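Side-chain contacts in endo-beta-mannanase (Rhizomucor miehei, PDB 4QP0), which probably hydrolyses internal beta-1,4-mannosidic linkages in mannans, galactomannans and glucomannans as a secreted glycoside hydrolase of family 5: residues A[193-198]-A[237-242]; A[221-226]-A[231-236]; A[201-206]-A[247-252]; A[108-113]-A[127-132]. All coordinates share one frame; numbering follows the deposited sequence.

Contact 1 of 4, residues A[193-198]-A[237-242]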
loop_
_atom_site.group_PDB
_atom_site.type_symbol
_atom_site.label_atom_id
_atom_site.label_comp_id
_atom_site.label_asym_id
_atom_site.label_seq_id
_atom_site.Cartn_x
_atom_site.Cartn_y
_atom_site.Cartn_z
ATOM N N THR A 193 9.701 17.727 7.417
ATOM C CA THR A 193 10.149 18.464 6.225
ATOM C C THR A 193 10.892 17.552 5.247
ATOM O O THR A 193 10.667 17.624 4.036
ATOM C CB THR A 193 11.077 19.650 6.596
ATOM O OG1 THR A 193 10.386 20.543 7.475
ATOM C CG2 THR A 193 11.520 20.423 5.352
ATOM N N VAL A 194 11.773 16.705 5.776
ATOM C CA VAL A 194 12.593 15.809 4.953
ATOM C C VAL A 194 11.775 14.656 4.361
ATOM O O VAL A 194 11.913 14.309 3.182
ATOM C CB VAL A 194 13.806 15.292 5.753
ATOM C CG1 VAL A 194 14.395 14.027 5.131
ATOM C CG2 VAL A 194 14.858 16.391 5.877
ATOM N N THR A 195 10.913 14.072 5.184
ATOM C CA THR A 195 10.036 12.992 4.749
ATOM C C THR A 195 9.129 13.483 3.614
ATOM O O THR A 195 9.072 12.871 2.555
ATOM C CB THR A 195 9.242 12.420 5.948
ATOM O OG1 THR A 195 9.076 11.008 5.799
ATOM C CG2 THR A 195 7.892 13.093 6.115
ATOM N N THR A 196 8.480 14.623 3.826
ATOM C CA THR A 196 7.533 15.195 2.872
ATOM C C THR A 196 8.194 15.590 1.548
ATOM O O THR A 196 7.622 15.357 0.477
ATOM C CB THR A 196 6.792 16.396 3.496
ATOM O OG1 THR A 196 5.995 15.928 4.593
ATOM C CG2 THR A 196 5.900 17.102 2.478
ATOM N N ALA A 197 9.389 16.174 1.619
ATOM C CA ALA A 197 10.122 16.565 0.411
ATOM C C ALA A 197 10.551 15.351 -0.431
ATOM O O ALA A 197 10.484 15.379 -1.657
ATOM C CB ALA A 197 11.317 17.442 0.766
ATOM N N TRP A 198 10.972 14.284 0.235
ATOM C CA TRP A 198 11.282 13.035 -0.449
ATOM C C TRP A 198 10.059 12.468 -1.109
ATOM O O TRP A 198 10.125 11.972 -2.230
ATOM C CB TRP A 198 11.888 12.034 0.528
ATOM C CG TRP A 198 12.058 10.649 -0.044
ATOM C CD1 TRP A 198 13.053 10.202 -0.904
ATOM C CD2 TRP A 198 11.203 9.476 0.190
ATOM N NE1 TRP A 198 12.879 8.876 -1.211
ATOM C CE2 TRP A 198 11.794 8.377 -0.586
ATOM C CE3 TRP A 198 10.061 9.234 0.938
ATOM C CZ2 TRP A 198 11.236 7.107 -0.605
ATOM C CZ3 TRP A 198 9.514 7.945 0.921
ATOM C CH2 TRP A 198 10.090 6.909 0.171
ATOM N N SER A 237 6.577 10.303 14.468
ATOM C CA SER A 237 7.079 9.361 13.457
ATOM C C SER A 237 7.961 10.010 12.377
ATOM O O SER A 237 8.732 9.325 11.691
ATOM C CB SER A 237 5.903 8.657 12.784
ATOM O OG SER A 237 5.084 9.599 12.115
ATOM N N GLY A 238 7.831 11.324 12.226
ATOM C CA GLY A 238 8.499 12.058 11.157
ATOM C C GLY A 238 7.650 12.160 9.900
ATOM O O GLY A 238 8.152 12.515 8.840
ATOM N N MET A 239 6.359 11.849 10.026
ATOM C CA MET A 239 5.418 11.872 8.901
ATOM C C MET A 239 4.342 12.925 9.111
ATOM O O MET A 239 4.022 13.279 10.241
ATOM C CB MET A 239 4.757 10.505 8.715
ATOM C CG MET A 239 5.715 9.396 8.335
ATOM S SD MET A 239 6.518 9.651 6.742
ATOM C CE MET A 239 5.177 9.267 5.617
ATOM N N ASP A 240 3.765 13.399 8.016
ATOM C CA ASP A 240 2.858 14.532 8.065
ATOM C C ASP A 240 1.762 14.305 7.049
ATOM O O ASP A 240 1.839 14.814 5.929
ATOM C CB ASP A 240 3.629 15.820 7.749
ATOM C CG ASP A 240 2.828 17.087 8.025
ATOM O OD1 ASP A 240 1.573 17.061 8.004
ATOM O OD2 ASP A 240 3.472 18.135 8.244
ATOM N N PHE A 241 0.746 13.540 7.440
ATOM C CA PHE A 241 -0.379 13.224 6.556
ATOM C C PHE A 241 -0.927 14.464 5.871
ATOM O O PHE A 241 -1.180 14.436 4.673
ATOM C CB PHE A 241 -1.495 12.518 7.329
ATOM C CG PHE A 241 -2.647 12.057 6.470
ATOM C CD1 PHE A 241 -2.604 10.829 5.820
ATOM C CD2 PHE A 241 -3.798 12.834 6.343
ATOM C CE1 PHE A 241 -3.672 10.392 5.045
ATOM C CE2 PHE A 241 -4.882 12.397 5.574
ATOM C CZ PHE A 241 -4.816 11.174 4.921
ATOM N N ASP A 242 -1.106 15.541 6.629
ATOM C CA ASP A 242 -1.600 16.810 6.076
ATOM C C ASP A 242 -0.724 17.346 4.939
ATOM O O ASP A 242 -1.233 17.706 3.870
ATOM C CB ASP A 242 -1.749 17.869 7.177
ATOM C CG ASP A 242 -2.852 17.525 8.179
ATOM O OD1 ASP A 242 -3.910 16.990 7.767
ATOM O OD2 ASP A 242 -2.652 17.795 9.385
#

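Contact 2 of 4, residues A[221-226]-A[231-236]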
loop_
_atom_site.group_PDB
_atom_site.type_symbol
_atom_site.label_atom_id
_atom_site.label_comp_id
_atom_site.label_asym_id
_atom_site.label_seq_id
_atom_site.Cartn_x
_atom_site.Cartn_y
_atom_site.Cartn_z
ATOM N N GLY A 221 -0.655 6.869 7.860
ATOM C CA GLY A 221 -1.550 8.015 7.980
ATOM C C GLY A 221 -1.274 8.875 9.188
ATOM O O GLY A 221 -2.150 9.600 9.656
ATOM N N PHE A 222 -0.043 8.809 9.681
ATOM C CA PHE A 222 0.362 9.570 10.861
ATOM C C PHE A 222 0.362 11.072 10.600
ATOM O O PHE A 222 0.907 11.527 9.595
ATOM C CB PHE A 222 1.722 9.084 11.396
ATOM C CG PHE A 222 1.724 7.637 11.852
ATOM C CD1 PHE A 222 0.531 6.985 12.211
ATOM C CD2 PHE A 222 2.915 6.923 11.937
ATOM C CE1 PHE A 222 0.538 5.659 12.620
ATOM C CE2 PHE A 222 2.925 5.599 12.362
ATOM C CZ PHE A 222 1.737 4.970 12.709
ATOM N N PHE A 223 -0.280 11.821 11.506
ATOM C CA PHE A 223 -0.386 13.284 11.418
ATOM C C PHE A 223 0.803 13.991 12.035
ATOM O O PHE A 223 1.569 13.397 12.789
ATOM C CB PHE A 223 -1.634 13.778 12.142
ATOM C CG PHE A 223 -2.914 13.371 11.493
ATOM C CD1 PHE A 223 -3.350 13.999 10.329
ATOM C CD2 PHE A 223 -3.699 12.371 12.053
ATOM C CE1 PHE A 223 -4.543 13.626 9.733
ATOM C CE2 PHE A 223 -4.889 11.995 11.461
ATOM C CZ PHE A 223 -5.313 12.624 10.300
ATOM N N ASN A 224 0.935 15.274 11.724
ATOM C CA ASN A 224 1.907 16.135 12.379
ATOM C C ASN A 224 1.207 17.358 12.952
ATOM O O ASN A 224 1.510 18.499 12.595
ATOM C CB ASN A 224 3.035 16.514 11.414
ATOM C CG ASN A 224 4.008 17.515 12.007
ATOM O OD1 ASN A 224 4.279 17.506 13.203
ATOM N ND2 ASN A 224 4.524 18.396 11.167
ATOM N N ARG A 225 0.254 17.105 13.843
ATOM C CA ARG A 225 -0.500 18.177 14.472
ATOM C C ARG A 225 0.092 18.556 15.838
ATOM O O ARG A 225 0.067 17.764 16.785
ATOM C CB ARG A 225 -1.988 17.825 14.559
ATOM C CG ARG A 225 -2.803 18.276 13.346
ATOM C CD ARG A 225 -3.184 17.133 12.419
ATOM N NE ARG A 225 -4.504 16.589 12.731
ATOM C CZ ARG A 225 -5.540 16.548 11.892
ATOM N NH1 ARG A 225 -5.440 17.007 10.654
ATOM N NH2 ARG A 225 -6.691 16.024 12.299
ATOM N N LYS A 226 0.630 19.775 15.908
ATOM C CA LYS A 226 1.356 20.282 17.075
ATOM C C LYS A 226 0.605 20.063 18.381
ATOM O O LYS A 226 -0.569 20.418 18.499
ATOM C CB LYS A 226 1.661 21.775 16.904
ATOM N N TYR A 231 1.527 9.373 19.433
ATOM C CA TYR A 231 2.590 9.301 18.427
ATOM C C TYR A 231 2.038 9.411 16.999
ATOM O O TYR A 231 2.687 9.953 16.096
ATOM C CB TYR A 231 3.343 7.980 18.610
ATOM C CG TYR A 231 4.629 7.824 17.824
ATOM C CD1 TYR A 231 5.745 8.601 18.112
ATOM C CD2 TYR A 231 4.737 6.859 16.815
ATOM C CE1 TYR A 231 6.926 8.443 17.403
ATOM C CE2 TYR A 231 5.910 6.692 16.105
ATOM C CZ TYR A 231 6.998 7.490 16.404
ATOM O OH TYR A 231 8.164 7.328 15.707
ATOM N N GLU A 232 0.822 8.905 16.830
ATOM C CA GLU A 232 0.125 8.841 15.550
ATOM C C GLU A 232 -0.466 10.191 15.108
ATOM O O GLU A 232 -0.853 10.350 13.945
ATOM C CB GLU A 232 -0.984 7.771 15.629
ATOM C CG GLU A 232 -0.483 6.340 15.815
ATOM C CD GLU A 232 0.037 6.062 17.218
ATOM O OE1 GLU A 232 -0.235 6.873 18.135
ATOM O OE2 GLU A 232 0.717 5.027 17.407
ATOM N N TYR A 233 -0.523 11.156 16.025
ATOM C CA TYR A 233 -1.113 12.473 15.755
ATOM C C TYR A 233 -0.146 13.656 15.824
ATOM O O TYR A 233 -0.433 14.721 15.267
ATOM C CB TYR A 233 -2.239 12.743 16.736
ATOM C CG TYR A 233 -3.527 12.018 16.446
ATOM C CD1 TYR A 233 -4.465 12.565 15.582
ATOM C CD2 TYR A 233 -3.821 10.804 17.061
ATOM C CE1 TYR A 233 -5.658 11.917 15.318
ATOM C CE2 TYR A 233 -5.022 10.146 16.813
ATOM C CZ TYR A 233 -5.934 10.711 15.935
ATOM O OH TYR A 233 -7.124 10.082 15.672
ATOM N N ASN A 234 0.984 13.485 16.507
ATOM C CA ASN A 234 1.850 14.621 16.833
ATOM C C ASN A 234 3.130 14.766 15.997
ATOM O O ASN A 234 3.983 15.600 16.301
ATOM C CB ASN A 234 2.171 14.644 18.339
ATOM C CG ASN A 234 3.137 13.549 18.765
ATOM O OD1 ASN A 234 3.878 12.981 17.953
ATOM N ND2 ASN A 234 3.139 13.254 20.059
ATOM N N GLY A 235 3.261 13.953 14.959
ATOM C CA GLY A 235 4.415 14.022 14.080
ATOM C C GLY A 235 5.681 13.410 14.646
ATOM O O GLY A 235 6.772 13.672 14.145
ATOM N N GLY A 236 5.537 12.589 15.681
ATOM C CA GLY A 236 6.676 11.902 16.282
ATOM C C GLY A 236 7.367 10.933 15.339
ATOM O O GLY A 236 8.591 10.760 15.406
#

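Contact 3 of 4, residues A[201-206]-A[247-252]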
loop_
_atom_site.group_PDB
_atom_site.type_symbol
_atom_site.label_atom_id
_atom_site.label_comp_id
_atom_site.label_asym_id
_atom_site.label_seq_id
_atom_site.Cartn_x
_atom_site.Cartn_y
_atom_site.Cartn_z
ATOM N N GLU A 201 9.199 14.697 -4.518
ATOM C CA GLU A 201 9.952 14.479 -5.754
ATOM C C GLU A 201 9.802 13.076 -6.341
ATOM O O GLU A 201 9.817 12.913 -7.560
ATOM C CB GLU A 201 11.433 14.848 -5.576
ATOM C CG GLU A 201 12.308 13.750 -4.994
ATOM C CD GLU A 201 13.785 14.045 -5.155
ATOM O OE1 GLU A 201 14.535 13.859 -4.169
ATOM O OE2 GLU A 201 14.198 14.466 -6.262
ATOM N N ILE A 202 9.667 12.068 -5.483
ATOM C CA ILE A 202 9.411 10.703 -5.943
ATOM C C ILE A 202 8.041 10.612 -6.612
ATOM O O ILE A 202 7.912 10.030 -7.688
ATOM C CB ILE A 202 9.539 9.664 -4.804
ATOM C CG1 ILE A 202 10.992 9.584 -4.296
ATOM C CG2 ILE A 202 9.044 8.292 -5.245
ATOM C CD1 ILE A 202 12.025 9.199 -5.336
ATOM N N SER A 203 7.024 11.206 -5.998
ATOM C CA SER A 203 5.686 11.193 -6.605
ATOM C C SER A 203 5.659 12.027 -7.884
ATOM O O SER A 203 4.991 11.660 -8.848
ATOM C CB SER A 203 4.594 11.637 -5.618
ATOM O OG SER A 203 4.786 12.972 -5.174
ATOM N N GLU A 204 6.402 13.134 -7.899
ATOM C CA GLU A 204 6.569 13.915 -9.126
ATOM C C GLU A 204 7.314 13.117 -10.192
ATOM O O GLU A 204 6.933 13.145 -11.359
ATOM C CB GLU A 204 7.236 15.269 -8.865
ATOM C CG GLU A 204 6.259 16.334 -8.374
ATOM C CD GLU A 204 6.935 17.581 -7.808
ATOM O OE1 GLU A 204 8.189 17.676 -7.844
ATOM O OE2 GLU A 204 6.201 18.471 -7.314
ATOM N N TYR A 205 8.346 12.382 -9.790
ATOM C CA TYR A 205 9.065 11.525 -10.737
ATOM C C TYR A 205 8.146 10.466 -11.353
ATOM O O TYR A 205 8.211 10.226 -12.560
ATOM C CB TYR A 205 10.300 10.879 -10.103
ATOM C CG TYR A 205 11.094 10.024 -11.075
ATOM C CD1 TYR A 205 11.888 10.612 -12.069
ATOM C CD2 TYR A 205 11.048 8.627 -11.008
ATOM C CE1 TYR A 205 12.610 9.830 -12.965
ATOM C CE2 TYR A 205 11.765 7.837 -11.897
ATOM C CZ TYR A 205 12.546 8.443 -12.869
ATOM O OH TYR A 205 13.258 7.663 -13.750
ATOM N N ILE A 206 7.300 9.840 -10.531
ATOM C CA ILE A 206 6.282 8.915 -11.045
ATOM C C ILE A 206 5.354 9.642 -12.022
ATOM O O ILE A 206 5.097 9.138 -13.117
ATOM C CB ILE A 206 5.470 8.222 -9.916
ATOM C CG1 ILE A 206 6.375 7.298 -9.098
ATOM C CG2 ILE A 206 4.287 7.436 -10.484
ATOM C CD1 ILE A 206 5.736 6.768 -7.831
ATOM N N LEU A 247 0.060 17.842 -1.340
ATOM C CA LEU A 247 0.867 17.784 -2.560
ATOM C C LEU A 247 -0.012 17.468 -3.766
ATOM O O LEU A 247 -0.811 16.521 -3.739
ATOM C CB LEU A 247 1.968 16.722 -2.444
ATOM C CG LEU A 247 3.046 16.831 -1.362
ATOM C CD1 LEU A 247 3.895 15.564 -1.343
ATOM C CD2 LEU A 247 3.914 18.058 -1.581
ATOM N N SER A 248 0.146 18.259 -4.825
ATOM C CA SER A 248 -0.628 18.089 -6.057
ATOM C C SER A 248 -0.211 16.814 -6.782
ATOM O O SER A 248 -0.935 16.303 -7.637
ATOM C CB SER A 248 -0.448 19.304 -6.968
ATOM O OG SER A 248 0.929 19.611 -7.109
ATOM N N SER A 249 0.957 16.299 -6.414
ATOM C CA SER A 249 1.506 15.080 -6.988
ATOM C C SER A 249 0.941 13.791 -6.368
ATOM O O SER A 249 1.239 12.692 -6.839
ATOM C CB SER A 249 3.019 15.102 -6.821
ATOM O OG SER A 249 3.628 14.193 -7.706
ATOM N N ILE A 250 0.151 13.937 -5.305
ATOM C CA ILE A 250 -0.479 12.816 -4.593
ATOM C C ILE A 250 -1.988 12.862 -4.830
ATOM O O ILE A 250 -2.652 13.829 -4.450
ATOM C CB ILE A 250 -0.194 12.890 -3.069
ATOM C CG1 ILE A 250 1.320 12.956 -2.774
ATOM C CG2 ILE A 250 -0.869 11.742 -2.329
ATOM C CD1 ILE A 250 2.059 11.632 -2.833
ATOM N N ASP A 251 -2.533 11.819 -5.444
ATOM C CA ASP A 251 -3.952 11.817 -5.836
ATOM C C ASP A 251 -4.912 11.393 -4.737
ATOM O O ASP A 251 -6.025 11.910 -4.655
ATOM C CB ASP A 251 -4.172 10.941 -7.066
ATOM C CG ASP A 251 -3.335 11.385 -8.249
ATOM O OD1 ASP A 251 -3.448 12.564 -8.663
ATOM O OD2 ASP A 251 -2.566 10.549 -8.760
ATOM N N PHE A 252 -4.492 10.434 -3.914
ATOM C CA PHE A 252 -5.266 10.023 -2.746
ATOM C C PHE A 252 -4.374 9.775 -1.526
ATOM O O PHE A 252 -3.172 9.529 -1.657
ATOM C CB PHE A 252 -6.154 8.807 -3.057
ATOM C CG PHE A 252 -5.391 7.551 -3.384
ATOM C CD1 PHE A 252 -5.075 6.638 -2.390
ATOM C CD2 PHE A 252 -5.010 7.270 -4.695
ATOM C CE1 PHE A 252 -4.373 5.481 -2.691
ATOM C CE2 PHE A 252 -4.310 6.111 -5.002
ATOM C CZ PHE A 252 -3.989 5.217 -3.999
HETATM O O HOH W 1 3.776 17.768 -5.609
#

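Contact 4 of 4, residues A[108-113]-A[127-132]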
loop_
_atom_site.group_PDB
_atom_site.type_symbol
_atom_site.label_atom_id
_atom_site.label_comp_id
_atom_site.label_asym_id
_atom_site.label_seq_id
_atom_site.Cartn_x
_atom_site.Cartn_y
_atom_site.Cartn_z
ATOM N N ASN A 108 8.120 -0.036 -2.674
ATOM C CA ASN A 108 9.208 -0.140 -1.707
ATOM C C ASN A 108 8.592 -0.392 -0.333
ATOM O O ASN A 108 7.363 -0.387 -0.194
ATOM C CB ASN A 108 10.040 1.148 -1.701
ATOM C CG ASN A 108 11.501 0.912 -1.362
ATOM O OD1 ASN A 108 11.843 0.005 -0.600
ATOM N ND2 ASN A 108 12.375 1.743 -1.925
ATOM N N ASN A 109 9.435 -0.624 0.671
ATOM C CA ASN A 109 8.976 -0.909 2.031
ATOM C C ASN A 109 9.866 -0.215 3.057
ATOM O O ASN A 109 11.090 -0.168 2.886
ATOM C CB ASN A 109 8.984 -2.423 2.275
ATOM C CG ASN A 109 8.271 -2.823 3.554
ATOM O OD1 ASN A 109 7.511 -2.048 4.123
ATOM N ND2 ASN A 109 8.516 -4.046 4.009
ATOM N N ASN A 110 9.257 0.325 4.112
ATOM C CA ASN A 110 10.014 0.913 5.226
ATOM C C ASN A 110 10.800 -0.158 6.001
ATOM O O ASN A 110 11.990 0.023 6.301
ATOM C CB ASN A 110 9.078 1.680 6.171
ATOM C CG ASN A 110 9.826 2.553 7.170
ATOM O OD1 ASN A 110 10.547 3.484 6.796
ATOM N ND2 ASN A 110 9.638 2.268 8.454
ATOM N N TRP A 111 10.124 -1.276 6.282
ATOM C CA TRP A 111 10.657 -2.390 7.073
ATOM C C TRP A 111 11.524 -3.339 6.275
ATOM O O TRP A 111 11.632 -3.224 5.049
ATOM C CB TRP A 111 9.499 -3.145 7.754
ATOM C CG TRP A 111 8.452 -2.216 8.321
ATOM C CD1 TRP A 111 7.134 -2.081 7.915
ATOM C CD2 TRP A 111 8.623 -1.211 9.391
ATOM N NE1 TRP A 111 6.493 -1.113 8.641
ATOM C CE2 TRP A 111 7.324 -0.549 9.539
ATOM C CE3 TRP A 111 9.684 -0.809 10.208
ATOM C CZ2 TRP A 111 7.112 0.459 10.472
ATOM C CZ3 TRP A 111 9.457 0.212 11.144
ATOM C CH2 TRP A 111 8.200 0.829 11.271
ATOM N N GLU A 112 12.141 -4.296 6.971
ATOM C CA GLU A 112 13.094 -5.233 6.359
ATOM C C GLU A 112 12.442 -6.448 5.654
ATOM O O GLU A 112 13.142 -7.318 5.143
ATOM C CB GLU A 112 14.140 -5.700 7.395
ATOM C CG GLU A 112 13.570 -6.550 8.532
ATOM C CD GLU A 112 14.631 -7.026 9.506
ATOM N N ASP A 113 11.116 -6.512 5.627
ATOM C CA ASP A 113 10.442 -7.578 4.893
ATOM C C ASP A 113 10.687 -7.385 3.399
ATOM O O ASP A 113 10.355 -6.336 2.827
ATOM C CB ASP A 113 8.947 -7.618 5.210
ATOM C CG ASP A 113 8.667 -7.978 6.652
ATOM O OD1 ASP A 113 9.039 -7.177 7.535
ATOM N N THR A 127 24.485 4.552 6.557
ATOM C CA THR A 127 24.417 4.013 7.924
ATOM C C THR A 127 23.081 4.318 8.614
ATOM O O THR A 127 22.715 3.668 9.596
ATOM C CB THR A 127 25.602 4.492 8.802
ATOM O OG1 THR A 127 25.990 5.819 8.419
ATOM C CG2 THR A 127 26.805 3.554 8.649
ATOM N N TYR A 128 22.356 5.300 8.086
ATOM C CA TYR A 128 21.091 5.719 8.662
ATOM C C TYR A 128 19.934 5.402 7.723
ATOM O O TYR A 128 20.024 5.630 6.519
ATOM C CB TYR A 128 21.106 7.218 8.965
ATOM C CG TYR A 128 22.247 7.689 9.843
ATOM C CD1 TYR A 128 22.175 7.585 11.235
ATOM C CD2 TYR A 128 23.391 8.267 9.281
ATOM C CE1 TYR A 128 23.215 8.026 12.041
ATOM C CE2 TYR A 128 24.437 8.714 10.078
ATOM C CZ TYR A 128 24.347 8.593 11.457
ATOM O OH TYR A 128 25.386 9.040 12.253
ATOM N N HIS A 129 18.850 4.882 8.297
ATOM C CA HIS A 129 17.617 4.553 7.574
ATOM C C HIS A 129 17.174 5.663 6.671
ATOM O O HIS A 129 16.936 5.456 5.481
ATOM C CB HIS A 129 16.510 4.227 8.571
ATOM C CG HIS A 129 15.180 3.905 7.928
ATOM N ND1 HIS A 129 14.833 2.657 7.570
ATOM C CD2 HIS A 129 14.101 4.725 7.597
ATOM C CE1 HIS A 129 13.601 2.675 7.033
ATOM N NE2 HIS A 129 13.156 3.941 7.050
ATOM N N ASP A 130 17.083 6.859 7.235
ATOM C CA ASP A 130 16.617 8.030 6.513
ATOM C C ASP A 130 17.635 8.580 5.506
ATOM O O ASP A 130 17.387 9.624 4.893
ATOM C CB ASP A 130 16.219 9.123 7.503
ATOM C CG ASP A 130 17.406 9.653 8.288
ATOM O OD1 ASP A 130 17.777 10.832 8.082
ATOM O OD2 ASP A 130 17.975 8.884 9.096
ATOM N N ASP A 131 18.771 7.896 5.343
ATOM C CA ASP A 131 19.702 8.200 4.245
ATOM C C ASP A 131 18.973 8.063 2.914
ATOM O O ASP A 131 19.238 8.815 1.965
ATOM C CB ASP A 131 20.917 7.263 4.247
ATOM C CG ASP A 131 22.032 7.728 5.175
ATOM O OD1 ASP A 131 22.118 8.940 5.461
ATOM O OD2 ASP A 131 22.839 6.873 5.599
ATOM N N PHE A 132 18.041 7.105 2.870
ATOM C CA PHE A 132 17.206 6.840 1.699
ATOM C C PHE A 132 16.371 8.051 1.268
ATOM O O PHE A 132 16.016 8.179 0.093
ATOM C CB PHE A 132 16.294 5.637 1.969
ATOM C CG PHE A 132 15.618 5.098 0.743
ATOM C CD1 PHE A 132 16.357 4.498 -0.268
ATOM C CD2 PHE A 132 14.244 5.185 0.601
ATOM C CE1 PHE A 132 15.738 4.002 -1.402
ATOM C CE2 PHE A 132 13.615 4.682 -0.528
ATOM C CZ PHE A 132 14.363 4.098 -1.534
#

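Contact 1 of 4, residues A[193-198]-A[237-242]
The Asp240 carboxylate is gripped by two N-H groups while the base of the same side chain packs on the neighbouring helix, with Asp240 CB 3.9 Å from Thr196 OG1. CG stands anti to the backbone N (chi1 -169°) and carries the carboxylate past the helix to its two partners: OD1 accepts the N-H of Ala243 as an N-cap, and OD2 is hydrogen-bonded to Asn224 ND2. Such a position at a helix start would tend to favour the ionised carboxylate. Thr196 OG1 has its own polar partner in the carbonyl of Thr192, one turn back in the same helix, so across the contact the hydroxyl offers only packing.

The second half of the contact is the meeting of Thr195 with Met239. Met239 leaves its backbone heading away from the helix, but bends at chi2 (-63°) and chi3 (-75°) bring the thioether back to the Thr195 side chain at about a right angle. The modelled distance from Met239 SD to Thr195 OG1 is 3.0 Å, a value that shares the doubt over the rotation of Thr195, whose CG2 is placed implausibly close to the carbonyl of Gly238.

Residues 237-242 thus illustrate how a loop turns into a helix while packing on its neighbour: a side-chain N-cap opens helix 241-245 beside the first turns of helix 192-209, on the outer layer of the TIM barrel.

Contact 2 of 4, residues A[221-226]-A[231-236]
A hairpin-like fold of the long loop between strand 214-216 and helix 241-245 of the TIM barrel brings Phe222, Phe223 and Arg225 against Glu232, Tyr233 and Gly235. Asn224 and Asn234 form a single antiparallel bridge as a non-hydrogen-bonded pair. Arg225 N gives a bond of 2.9 Å to Tyr233 O on one flank, and Gly235 N makes a weak one to Phe223 O on the other. Next along, Phe223 N donates to Glu232 O at 2.9 Å.

The side chains run in pairs that point the same way. Phe222 lies alongside Glu232, with the ring 87° from the carboxylate plane, and Phe222 CE1 lies 3.4 Å from Glu232 CG. Phe223 and Tyr233 are nearly parallel, 17° apart, but slid so far that they barely overlap; Phe223 CD2 meets Tyr233 CD1 at 3.6 Å. Over one face of Phe223, toward the rim, Arg225 brings its guanidinium, whose NH1 forms a salt bridge with Asp242.

Tyr233 OH, too, is spent elsewhere, on Asp277. The chemistry implies a division of labour, in which backbone bonds set the pairing, the hydrocarbon parts of the side chains pack alongside one another, and the polar tips tie the loop to its surroundings.

Contact 3 of 4, residues A[201-206]-A[247-252]
Ser203, on helix 192-209, meets Ser249 in the type I beta turn Leu247-Ile250, where the chain of this TIM barrel prepares to enter strand 253-257. The tight side is a pair of small buried residues. Ser249 OG donates a weak hydrogen bond to Ser203 OG at 3.0 Å, reaching it because OG stands anti to its own backbone N (chi1 -161°) and so extends toward the helix. Ser203 OG has its main partner in Ile199 O, with Lys200 O also near enough; its single proton can serve one of them while the oxygen accepts from Ser249. Small side chains let the turn approach closely: Ser249 OG also lies 3.0 Å from Glu204 N, although the angle is too poor for a bond. Ile250 closes the apolar flank by placing CD1 3.8 Å from Ser203 CB.

Toward solvent the contact becomes looser and is completed by water. Glu204 is partly exposed; its CG passes Ser249 OG at 3.5 Å, and its chain then runs on, extended, to a carboxylate in a salt bridge with Lys200. No direct polar bond joins that carboxylate to the turn. A single water spans the gap instead, donating to Glu204 OE2 at 3.0 Å and accepting a weak bond of 3.3 Å from Ser249 N.

Contact 4 of 4, residues A[108-113]-A[127-132]
Two buried polar-aromatic pairs, Asn110 with His129 and Asn108 with Phe132, join two loops of the TIM barrel. Residues 108-113 follow strand 102-106, and residues 127-132 lead toward helix 136-151. The junction lies at the C-terminal end of the barrel strand, the side on which family 5 enzymes carry their active site.

The central bond runs from His129 NE2 to Asn110 OD1, 2.7 Å long but bent, with an N-H...O angle of 132°. The two side chains cross at about a right angle, and the donor stands 41° above the carbonyl plane of the amide, away from a lone-pair direction. The same oxygen accepts Arg177 N, so two N-H groups grip it, while Asn110 ND2 is bonded to Val179 O; the amide is thereby fixed in rotation. ND2 also sits 3.3 Å above one face of Trp111, toward the rim, and the indole NE1 of that residue is bonded to Glu175. The other ring nitrogen of His129, ND1, is hydrogen-bonded to Asp118.

Asn108 and Phe132 approach from opposite directions, with amide and ring planes 79° apart. Asn108 ND2 comes obliquely to the ring, 3.1 Å from Phe132 CZ, and the other end of the amide is tied back to the chain by a 2.8 Å bond from Asn109 N to Asn108 OD1. Back at the imidazole, a second carbonyl, Asn110 O, lies in the ring plane at its edge, 3.2 Å from His129 CE1.

In the fold
Contact 1 is the hub of the four. Contact 2, nested within the chain closed by contact 1, has its centre about 10 Å away and joins it through a probable hydrogen bond from Phe241 N to Phe222 O (3.0 Å). Contact 3 uses the same helix 192-209 further along, its centre about 13 Å from that of contact 1, and Thr196 O packs 4.2 Å from Leu247 CD1. Contact 4 closes earlier in the chain but reaches contact 1 where Trp198 CZ2 packs on Phe132 CE2 at 3.4 Å. Contacts 2 and 4, about 20 Å apart by centres, do not touch; both belong to loops at the strand ends where family 5 active sites lie.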